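PDB 3SYY: exonuclease from Laribacter hongkongensis, which probably digests double-stranded DNA with strict 5'-to-3' polarity, as a magnesium-binding alkaline exonuclease of the lambda-exonuclease-like PDDEXK group. Local coordinates for residues Q139-V153 with F166-I180. Sequence-based numbering, arbitrary orientation.
Sequences QTQMACTGRQWCDFV and FCTRIERDDALIAEI
Gln139 reaches from its helix to the turn between strand 166-171 and the next helix and grips the backbone on both sides of Arg172. Its OE1 accepts from Asp173 N at 2.8 Å, while NE2 donates to Glu171 O, which lies close to the amide plane; the two bonds fix the rotation of the buried amide. A bend at chi2 (-64°) swings the amide to the turn, while CG lies against Leu176 CD2. Beside it the packing is close and apolar: Ile177 CG2 meets Ala143 CB, and Ile180 CD1 covers Gln139 CB. Ile177 CD1 lies against the carbonyl oxygen, Gln139 O, at 3.5 Å.

Arg172 runs extended, with CG anti to its backbone N (chi1 -178°), past the end of helix 139-145. There NH1 gives a 2.8 Å bond to Arg147 O and a weak one to Met142 O, NH2 reaches a water held by Ala143 O, and NE pairs with Asp174 OD2. One arginine thus ties the helix end and the following turn to the start of helix 174-205.

The more open side is where the exposed Arg169 and the partly exposed Trp149 lie, beside the buried Asp151. Arg169 lays its guanidinium flat over the six-membered ring of Trp149, planes 5° apart, a cation-pi stack, and grips Asp151 side-on, NE to OD1 at 2.7 Å and NH2 to OD2. Tyr75 also bonds Asp151 OD2.

On the opposite face, Ile170 and Phe152 pack on Met138 of helix 132-145. Strands 149-155 and 165-171 form an antiparallel beta hairpin, with hydrogen-bonded pairs Cys150-Ile170 and Phe152-Thr168. Strand 149-155 separates strand 165-171, at the sheet edge within this chain, from parallel strand 109-114, which carries the magnesium ligands Glu112 and Ile113.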
# COMPACT_ATOMS: atom_id res chain seq x y z
N GLN A 139 -2.56 2.01 -30.26
CA GLN A 139 -1.97 1.45 -31.51
C GLN A 139 -2.31 -0.02 -31.59
O GLN A 139 -2.61 -0.53 -32.67
CB GLN A 139 -0.46 1.69 -31.59
CG GLN A 139 -0.08 3.18 -31.78
CD GLN A 139 -0.59 3.77 -33.14
OE1 GLN A 139 -1.04 3.01 -34.03
NE2 GLN A 139 -0.57 5.10 -33.27
N THR A 140 -2.30 -0.72 -30.44
CA THR A 140 -2.70 -2.12 -30.39
C THR A 140 -4.14 -2.34 -30.72
O THR A 140 -4.50 -3.32 -31.38
CB THR A 140 -2.45 -2.73 -28.98
OG1 THR A 140 -1.06 -2.61 -28.65
CG2 THR A 140 -2.90 -4.20 -28.93
N GLN A 141 -5.00 -1.44 -30.25
CA GLN A 141 -6.42 -1.55 -30.58
C GLN A 141 -6.61 -1.40 -32.12
O GLN A 141 -7.39 -2.16 -32.73
CB GLN A 141 -7.22 -0.44 -29.88
CG GLN A 141 -7.53 -0.70 -28.43
CD GLN A 141 -7.90 0.61 -27.69
OE1 GLN A 141 -8.22 0.59 -26.50
NE2 GLN A 141 -7.88 1.71 -28.40
N MET A 142 -5.85 -0.49 -32.71
CA MET A 142 -5.81 -0.30 -34.19
C MET A 142 -5.26 -1.55 -34.92
O MET A 142 -5.85 -2.02 -35.91
CB MET A 142 -5.05 0.96 -34.54
CG MET A 142 -5.93 2.18 -34.26
SD MET A 142 -5.23 3.76 -34.74
CE MET A 142 -4.29 4.31 -33.32
N ALA A 143 -4.19 -2.12 -34.36
CA ALA A 143 -3.63 -3.41 -34.83
C ALA A 143 -4.65 -4.50 -34.86
O ALA A 143 -4.79 -5.21 -35.89
CB ALA A 143 -2.47 -3.82 -33.98
N CYS A 144 -5.40 -4.66 -33.77
CA CYS A 144 -6.40 -5.71 -33.70
C CYS A 144 -7.63 -5.53 -34.58
O CYS A 144 -8.21 -6.52 -35.05
CB CYS A 144 -6.85 -5.97 -32.28
SG CYS A 144 -5.51 -6.66 -31.24
N THR A 145 -8.04 -4.29 -34.80
CA THR A 145 -9.29 -4.04 -35.48
C THR A 145 -9.11 -3.65 -36.92
O THR A 145 -10.09 -3.59 -37.64
CB THR A 145 -10.08 -2.85 -34.86
OG1 THR A 145 -9.20 -1.72 -34.75
CG2 THR A 145 -10.72 -3.24 -33.50
N GLY A 146 -7.90 -3.28 -37.31
CA GLY A 146 -7.68 -2.74 -38.65
C GLY A 146 -8.09 -1.27 -38.80
O GLY A 146 -8.11 -0.72 -39.92
N ARG A 147 -8.41 -0.60 -37.68
CA ARG A 147 -8.85 0.80 -37.79
C ARG A 147 -7.73 1.78 -37.99
O ARG A 147 -6.54 1.45 -37.81
CB ARG A 147 -9.73 1.20 -36.62
CG ARG A 147 -10.93 0.32 -36.51
CD ARG A 147 -12.14 1.02 -37.06
NE ARG A 147 -13.28 0.12 -37.14
CZ ARG A 147 -14.55 0.52 -37.08
NH1 ARG A 147 -14.83 1.80 -36.87
NH2 ARG A 147 -15.53 -0.36 -37.20
N GLN A 148 -8.12 2.99 -38.38
CA GLN A 148 -7.18 3.99 -38.90
C GLN A 148 -6.84 5.11 -37.89
O GLN A 148 -5.80 5.75 -37.99
CB GLN A 148 -7.76 4.60 -40.21
CG GLN A 148 -7.89 3.58 -41.34
CD GLN A 148 -6.57 2.85 -41.66
OE1 GLN A 148 -6.51 1.63 -41.61
NE2 GLN A 148 -5.50 3.61 -41.94
N TRP A 149 -7.70 5.33 -36.89
CA TRP A 149 -7.38 6.30 -35.80
C TRP A 149 -8.18 5.96 -34.57
O TRP A 149 -9.14 5.21 -34.62
CB TRP A 149 -7.73 7.76 -36.22
CG TRP A 149 -9.11 7.89 -36.82
CD1 TRP A 149 -9.44 7.88 -38.18
CD2 TRP A 149 -10.36 8.07 -36.13
NE1 TRP A 149 -10.79 8.05 -38.35
CE2 TRP A 149 -11.38 8.19 -37.11
CE3 TRP A 149 -10.70 8.22 -34.77
CZ2 TRP A 149 -12.71 8.38 -36.78
CZ3 TRP A 149 -12.03 8.40 -34.44
CH2 TRP A 149 -13.02 8.49 -35.44
N CYS A 150 -7.82 6.59 -33.45
CA CYS A 150 -8.55 6.39 -32.19
C CYS A 150 -8.57 7.76 -31.53
O CYS A 150 -7.56 8.42 -31.42
CB CYS A 150 -7.81 5.43 -31.28
SG CYS A 150 -8.70 5.14 -29.70
N ASP A 151 -9.76 8.18 -31.14
CA ASP A 151 -9.92 9.44 -30.41
C ASP A 151 -9.73 9.09 -28.92
O ASP A 151 -10.44 8.27 -28.37
CB ASP A 151 -11.33 9.96 -30.63
CG ASP A 151 -11.43 10.89 -31.87
OD1 ASP A 151 -10.38 11.37 -32.35
OD2 ASP A 151 -12.56 11.09 -32.38
N PHE A 152 -8.76 9.71 -28.30
CA PHE A 152 -8.50 9.49 -26.89
C PHE A 152 -9.31 10.53 -26.12
O PHE A 152 -9.16 11.72 -26.38
CB PHE A 152 -7.04 9.74 -26.66
CG PHE A 152 -6.65 9.69 -25.20
CD1 PHE A 152 -6.57 10.87 -24.44
CD2 PHE A 152 -6.37 8.47 -24.59
CE1 PHE A 152 -6.19 10.82 -23.07
CE2 PHE A 152 -5.96 8.41 -23.23
CZ PHE A 152 -5.92 9.60 -22.46
N VAL A 153 -10.22 10.10 -25.26
CA VAL A 153 -11.06 11.02 -24.50
C VAL A 153 -10.64 10.89 -23.03
O VAL A 153 -10.53 9.76 -22.54
CB VAL A 153 -12.54 10.61 -24.61
CG1 VAL A 153 -13.46 11.47 -23.66
CG2 VAL A 153 -13.01 10.78 -26.11
N PHE A 166 -11.86 16.34 -22.71
CA PHE A 166 -10.65 16.47 -23.51
C PHE A 166 -10.65 15.34 -24.53
O PHE A 166 -10.99 14.19 -24.20
CB PHE A 166 -9.37 16.37 -22.65
CG PHE A 166 -8.11 16.23 -23.46
CD1 PHE A 166 -7.42 17.34 -23.86
CD2 PHE A 166 -7.65 14.97 -23.86
CE1 PHE A 166 -6.29 17.24 -24.61
CE2 PHE A 166 -6.52 14.84 -24.62
CZ PHE A 166 -5.81 15.97 -24.98
N CYS A 167 -10.29 15.68 -25.76
CA CYS A 167 -10.24 14.64 -26.79
C CYS A 167 -9.14 15.00 -27.77
O CYS A 167 -8.97 16.21 -28.15
CB CYS A 167 -11.58 14.43 -27.46
SG CYS A 167 -11.56 13.27 -28.88
N THR A 168 -8.35 13.99 -28.16
CA THR A 168 -7.30 14.21 -29.20
C THR A 168 -7.20 12.94 -30.05
O THR A 168 -7.42 11.82 -29.53
CB THR A 168 -5.95 14.61 -28.59
OG1 THR A 168 -5.06 15.11 -29.60
CG2 THR A 168 -5.24 13.40 -27.84
N ARG A 169 -6.89 13.09 -31.34
CA ARG A 169 -6.92 11.96 -32.26
C ARG A 169 -5.55 11.37 -32.43
O ARG A 169 -4.58 12.10 -32.67
CB ARG A 169 -7.40 12.36 -33.66
CG ARG A 169 -7.79 11.09 -34.49
CD ARG A 169 -8.75 11.45 -35.59
NE ARG A 169 -10.13 11.57 -35.08
CZ ARG A 169 -11.18 11.71 -35.88
NH1 ARG A 169 -10.99 11.74 -37.19
NH2 ARG A 169 -12.39 11.82 -35.39
N ILE A 170 -5.48 10.05 -32.32
CA ILE A 170 -4.20 9.37 -32.50
C ILE A 170 -4.32 8.54 -33.77
O ILE A 170 -5.16 7.62 -33.84
CB ILE A 170 -3.86 8.44 -31.27
CG1 ILE A 170 -3.86 9.27 -29.96
CG2 ILE A 170 -2.51 7.71 -31.52
CD1 ILE A 170 -2.73 10.40 -29.84
N GLU A 171 -3.53 8.89 -34.77
CA GLU A 171 -3.58 8.22 -36.08
C GLU A 171 -2.81 6.89 -36.00
O GLU A 171 -1.76 6.84 -35.37
CB GLU A 171 -2.91 9.11 -37.16
CG GLU A 171 -3.64 10.46 -37.45
CD GLU A 171 -5.01 10.27 -38.09
OE1 GLU A 171 -5.93 11.03 -37.72
OE2 GLU A 171 -5.22 9.36 -38.93
N ARG A 172 -3.32 5.86 -36.66
CA ARG A 172 -2.56 4.58 -36.87
C ARG A 172 -1.08 4.78 -37.21
O ARG A 172 -0.76 5.52 -38.14
CB ARG A 172 -3.23 3.76 -37.98
CG ARG A 172 -2.57 2.42 -38.24
CD ARG A 172 -3.37 1.59 -39.23
NE ARG A 172 -2.87 0.22 -39.26
CZ ARG A 172 -3.54 -0.83 -38.81
NH1 ARG A 172 -4.77 -0.69 -38.35
NH2 ARG A 172 -2.99 -2.04 -38.85
N ASP A 173 -0.18 4.16 -36.45
CA ASP A 173 1.26 4.21 -36.73
C ASP A 173 1.72 2.77 -37.08
O ASP A 173 1.92 1.93 -36.18
CB ASP A 173 2.03 4.76 -35.54
CG ASP A 173 3.52 4.90 -35.80
OD1 ASP A 173 4.05 4.33 -36.77
OD2 ASP A 173 4.19 5.62 -35.04
N ASP A 174 1.88 2.49 -38.37
CA ASP A 174 2.28 1.14 -38.81
C ASP A 174 3.66 0.70 -38.32
O ASP A 174 3.84 -0.48 -38.02
CB ASP A 174 2.14 0.98 -40.34
CG ASP A 174 0.70 0.86 -40.79
OD1 ASP A 174 0.40 1.19 -41.95
OD2 ASP A 174 -0.15 0.42 -39.99
N ALA A 175 4.61 1.61 -38.20
CA ALA A 175 5.90 1.27 -37.63
C ALA A 175 5.81 0.83 -36.18
O ALA A 175 6.43 -0.18 -35.80
CB ALA A 175 6.89 2.42 -37.76
N LEU A 176 5.04 1.58 -35.37
CA LEU A 176 4.91 1.22 -33.95
C LEU A 176 4.13 -0.08 -33.83
O LEU A 176 4.49 -0.94 -33.02
CB LEU A 176 4.24 2.33 -33.12
CG LEU A 176 4.21 2.07 -31.59
CD1 LEU A 176 5.56 1.67 -31.02
CD2 LEU A 176 3.67 3.28 -30.83
N ILE A 177 3.07 -0.22 -34.62
CA ILE A 177 2.33 -1.44 -34.65
C ILE A 177 3.25 -2.66 -35.00
O ILE A 177 3.15 -3.69 -34.36
CB ILE A 177 1.11 -1.32 -35.60
CG1 ILE A 177 0.03 -0.43 -34.94
CG2 ILE A 177 0.53 -2.70 -35.98
CD1 ILE A 177 -1.16 -0.14 -35.85
N ALA A 178 4.16 -2.52 -35.97
CA ALA A 178 4.98 -3.69 -36.36
C ALA A 178 5.89 -4.06 -35.18
O ALA A 178 6.06 -5.24 -34.87
CB ALA A 178 5.78 -3.41 -37.62
N GLU A 179 6.42 -3.04 -34.51
CA GLU A 179 7.28 -3.22 -33.35
C GLU A 179 6.52 -3.86 -32.16
O GLU A 179 7.04 -4.79 -31.54
CB GLU A 179 7.92 -1.89 -33.00
CG GLU A 179 8.64 -1.79 -31.69
CD GLU A 179 9.04 -0.33 -31.40
OE1 GLU A 179 9.13 0.47 -32.37
OE2 GLU A 179 9.24 0.01 -30.21
N ILE A 180 5.29 -3.40 -31.91
CA ILE A 180 4.41 -4.02 -30.90
C ILE A 180 4.18 -5.49 -31.22
O ILE A 180 4.29 -6.36 -30.34
CB ILE A 180 3.03 -3.31 -30.83
CG1 ILE A 180 3.19 -1.90 -30.23
CG2 ILE A 180 2.03 -4.11 -29.98
CD1 ILE A 180 1.87 -1.01 -30.38
O HOH W 1 -4.66 -4.07 -38.35